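Local coordinates for protein fimbrium subunit Fim1C (Bacteroides vulgatus, PDB 4QB7) that probably forms part of the tip of fimbriae, the surface filaments that mediate cell adhesion and biofilm formation, at residues 48-52 and 53-57; 312-316 and 317-321. All coordinates share one frame; numbering follows the deposited sequence.

Contact 1 (48-52 and 53-57)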
# COMPACT_ATOMS: atom_id res chain seq x y z
N SER A 48 27.52 -21.56 -4.50
CA SER A 48 27.88 -22.94 -4.79
C SER A 48 26.68 -23.83 -4.41
O SER A 48 25.67 -23.33 -3.89
CB SER A 48 29.13 -23.33 -4.01
OG SER A 48 28.85 -23.63 -2.66
N SER A 49 26.80 -25.14 -4.61
CA SER A 49 25.79 -26.10 -4.19
C SER A 49 25.54 -26.02 -2.66
O SER A 49 24.47 -26.43 -2.22
CB SER A 49 26.23 -27.51 -4.58
OG SER A 49 27.29 -27.94 -3.74
N ALA A 50 26.50 -25.49 -1.85
CA ALA A 50 26.36 -25.33 -0.38
C ALA A 50 25.08 -24.54 -0.01
O ALA A 50 24.44 -24.85 0.99
CB ALA A 50 27.59 -24.66 0.22
N GLY A 51 24.72 -23.56 -0.85
CA GLY A 51 23.48 -22.82 -0.73
C GLY A 51 23.48 -21.43 -0.16
O GLY A 51 24.46 -20.97 0.44
N TRP A 52 22.31 -20.80 -0.25
CA TRP A 52 22.05 -19.43 0.15
C TRP A 52 22.22 -19.19 1.64
O TRP A 52 22.93 -18.26 1.99
CB TRP A 52 20.64 -19.01 -0.31
CG TRP A 52 20.27 -17.62 0.08
CD1 TRP A 52 19.28 -17.26 0.94
CD2 TRP A 52 20.90 -16.40 -0.35
NE1 TRP A 52 19.25 -15.89 1.08
CE2 TRP A 52 20.24 -15.34 0.31
CE3 TRP A 52 21.97 -16.10 -1.21
CZ2 TRP A 52 20.59 -14.00 0.12
CZ3 TRP A 52 22.33 -14.77 -1.39
CH2 TRP A 52 21.65 -13.74 -0.73
N ASN A 53 21.59 -19.97 2.52
CA ASN A 53 21.68 -19.70 3.95
C ASN A 53 23.12 -19.85 4.47
O ASN A 53 23.55 -19.04 5.28
CB ASN A 53 20.68 -20.53 4.76
CG ASN A 53 19.22 -20.12 4.50
OD1 ASN A 53 18.41 -20.93 4.01
ND2 ASN A 53 18.86 -18.85 4.77
N SER A 54 23.89 -20.78 3.92
CA SER A 54 25.29 -21.00 4.27
C SER A 54 26.18 -19.84 3.80
O SER A 54 27.03 -19.37 4.57
CB SER A 54 25.79 -22.30 3.64
OG SER A 54 26.89 -22.85 4.36
N GLU A 55 25.98 -19.37 2.56
CA GLU A 55 26.83 -18.38 1.91
C GLU A 55 26.31 -16.95 1.76
O GLU A 55 27.11 -16.11 1.36
CB GLU A 55 27.17 -18.88 0.51
CG GLU A 55 27.96 -20.18 0.53
CD GLU A 55 28.45 -20.67 -0.81
OE1 GLU A 55 28.27 -19.94 -1.82
OE2 GLU A 55 29.07 -21.76 -0.84
N LYS A 56 25.03 -16.64 2.07
CA LYS A 56 24.47 -15.29 1.86
C LYS A 56 25.30 -14.16 2.49
O LYS A 56 25.37 -13.08 1.91
CB LYS A 56 23.01 -15.16 2.34
CG LYS A 56 22.72 -15.45 3.80
CD LYS A 56 21.25 -15.68 4.05
CE LYS A 56 20.96 -15.78 5.53
NZ LYS A 56 19.60 -15.31 5.84
N GLY A 57 25.90 -14.42 3.65
CA GLY A 57 26.69 -13.45 4.39
C GLY A 57 27.77 -12.74 3.60
O GLY A 57 27.97 -11.54 3.82
O HOH W 1 22.73 -23.11 2.63

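Contact 2 (312-316 and 317-321)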
# COMPACT_ATOMS: atom_id res chain seq x y z
N VAL A 312 -11.53 11.47 15.48
CA VAL A 312 -12.00 10.09 15.45
C VAL A 312 -10.77 9.21 15.63
O VAL A 312 -9.91 9.21 14.76
CB VAL A 312 -12.77 9.79 14.14
CG1 VAL A 312 -13.15 8.33 14.04
CG2 VAL A 312 -14.00 10.65 14.00
N SER A 313 -10.65 8.51 16.78
CA SER A 313 -9.51 7.64 17.04
C SER A 313 -9.65 6.33 16.29
O SER A 313 -10.73 5.74 16.29
CB SER A 313 -9.36 7.35 18.53
OG SER A 313 -8.75 8.42 19.23
N LEU A 314 -8.57 5.89 15.62
CA LEU A 314 -8.54 4.60 14.94
C LEU A 314 -8.17 3.53 15.96
O LEU A 314 -7.40 3.81 16.90
CB LEU A 314 -7.61 4.61 13.73
CG LEU A 314 -7.99 5.57 12.61
CD1 LEU A 314 -6.94 5.62 11.54
CD2 LEU A 314 -9.38 5.26 12.06
N PRO A 315 -8.74 2.30 15.86
CA PRO A 315 -8.46 1.29 16.90
C PRO A 315 -7.03 0.79 16.89
O PRO A 315 -6.27 1.06 15.97
CB PRO A 315 -9.45 0.15 16.57
CG PRO A 315 -9.82 0.35 15.16
CD PRO A 315 -9.71 1.80 14.86
N LYS A 316 -6.66 0.05 17.93
CA LYS A 316 -5.34 -0.55 18.02
C LYS A 316 -5.25 -1.65 16.98
O LYS A 316 -6.28 -2.09 16.46
CB LYS A 316 -5.01 -1.07 19.44
CG LYS A 316 -5.87 -2.21 19.97
CD LYS A 316 -5.23 -2.79 21.22
CE LYS A 316 -5.97 -3.96 21.84
NZ LYS A 316 -5.13 -4.67 22.85
N ASN A 317 -4.01 -2.10 16.69
CA ASN A 317 -3.70 -3.18 15.75
C ASN A 317 -4.24 -2.82 14.33
O ASN A 317 -4.83 -3.65 13.64
CB ASN A 317 -4.22 -4.54 16.28
CG ASN A 317 -3.71 -4.87 17.68
OD1 ASN A 317 -2.53 -4.68 18.02
ND2 ASN A 317 -4.60 -5.36 18.54
N THR A 318 -4.05 -1.56 13.93
CA THR A 318 -4.45 -1.05 12.62
C THR A 318 -3.18 -0.61 11.88
O THR A 318 -2.13 -0.41 12.50
CB THR A 318 -5.52 0.04 12.74
OG1 THR A 318 -6.24 0.10 11.50
CG2 THR A 318 -4.96 1.40 13.07
N PHE A 319 -3.30 -0.42 10.55
CA PHE A 319 -2.23 -0.12 9.62
C PHE A 319 -1.25 -1.33 9.61
O PHE A 319 -0.02 -1.17 9.67
CB PHE A 319 -1.55 1.24 9.92
CG PHE A 319 -2.13 2.45 9.23
CD1 PHE A 319 -3.49 2.76 9.33
CD2 PHE A 319 -1.30 3.37 8.60
CE1 PHE A 319 -4.00 3.96 8.79
CE2 PHE A 319 -1.81 4.57 8.06
CZ PHE A 319 -3.16 4.84 8.14
N LYS A 320 -1.83 -2.55 9.56
CA LYS A 320 -1.10 -3.83 9.54
C LYS A 320 -0.52 -4.13 8.16
O LYS A 320 -1.22 -3.99 7.15
CB LYS A 320 -2.02 -4.99 9.94
CG LYS A 320 -2.44 -5.05 11.39
CD LYS A 320 -3.48 -6.16 11.61
CE LYS A 320 -3.17 -6.91 12.88
NZ LYS A 320 -4.35 -7.68 13.37
N LYS A 321 0.74 -4.59 8.12
CA LYS A 321 1.40 -5.01 6.88
C LYS A 321 0.61 -6.12 6.21
O LYS A 321 0.17 -7.06 6.88
CB LYS A 321 2.81 -5.51 7.21
CG LYS A 321 3.68 -5.81 6.02
CD LYS A 321 5.11 -6.11 6.49
CE LYS A 321 5.96 -6.78 5.43
NZ LYS A 321 5.43 -8.10 5.08

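Contact 1 (48-52 and 53-57)
Ser48 OG is gripped by two groups: it donates to Glu55 OE2 at 2.6 Å and accepts from the backbone N of Ala50 at 3.1 Å, the latter closing an ST turn. The same glutamate carboxylate takes the Ser48 N-H on OE1, at 3.2 Å and nearly straight (170°), approached from above the carboxylate plane. With CG anti to the carbonyl carbon (chi1 -63°) and an extended chain beyond, Glu55 reaches back along the turn and ties the first helical turn to the loop that enters it. This is a worked example of a helix start secured by side chains as well as backbone. Gly51 sits at the N-cap, its O accepting from Glu55 N, and Trp52 O follows with Lys56 N at 2.7 Å. A water bridges Ala50 O and Ser54 N. Further along, Lys56 CB lies over one face of the Trp52 indole, 3.4 Å from the centroid of the six-membered ring, a CH-pi contact in which the two side chains cross at about a right angle. Lys56 NZ forms a salt bridge with Asp211, while Trp52 meets Tyr45 of strand 40-47 edge-to-face, and helix 52-55 packs beside the strand that precedes it.

Contact 2 (312-316 and 317-321)
Thr318 turns its methyl back into the bend left by Leu314 and Pro315, with CG2 at 3.2 Å from Pro315 O and 4.2 Å from Leu314 CB. This inner side is the packed half of the contact, for Leu314, Thr318 and Phe319 are all buried among neighbouring strands. Its next layer is apolar, Leu314 CD1 approaching Phe319 CE1 obliquely at 4.4 Å. Thr318 is polar on one branch and apolar on the other: OG1 stands anti to the backbone N (chi1 -157°), which sends the hydroxyl to Asp342 and Tyr327 while the methyl faces Pro315. No hydrogen bond joins 312-316 to 317-321; backbone bonds from Leu314 to Gly283 and Leu285, and from Asn317 and Thr318 to Thr279, hold the bend from outside, illustrating how packing adds to such ties. Thr279 OG1 also takes the N-H of Thr318.

The outer side is looser. Lys316 is exposed and Asn317 partly so, and their side chains run next to each other in the same direction, the extended lysine chain alongside the asparagine. Asn317 itself has left-handed backbone angles (phi 59°), as does Phe319 (phi 63°), and the chain swings round at both. With an alanine here, the stem of Lys316 would probably lose the neighbour lying along it, and the left-handed turn a residue suited to it.

The stretch leaves the end of strand 301-313 and runs toward strand 323-331. Pro315 rests on Val340 of strand 338-346, Leu314 touches Tyr327 of strand 323-331, and Phe319 reaches Thr169 and Ile171 of strand 159-178 and meets the ring of Phe270.

How the contacts relate
Contact 1 and contact 2 do not touch: their centres are 39 Å apart and their nearest atoms about 16 Å. The centre of contact 2 is about 15 Å, and that of contact 1 about 32 Å, from the centre of the chain, the latter well toward the periphery. Both adjoin the large mixed sheet, where strand 40-47, just before contact 1, connects through strands 90-97, 141-143 and 159-178 to strand 323-331, just after contact 2. A second tie runs through the connection between strands 203-209 and 214-217, whose Asp211 pairs with Lys56 and Asp213 with Lys321. A sulfate ion, probably from the crystallisation liquor, lies about 4 Å from Gly51 in contact 1.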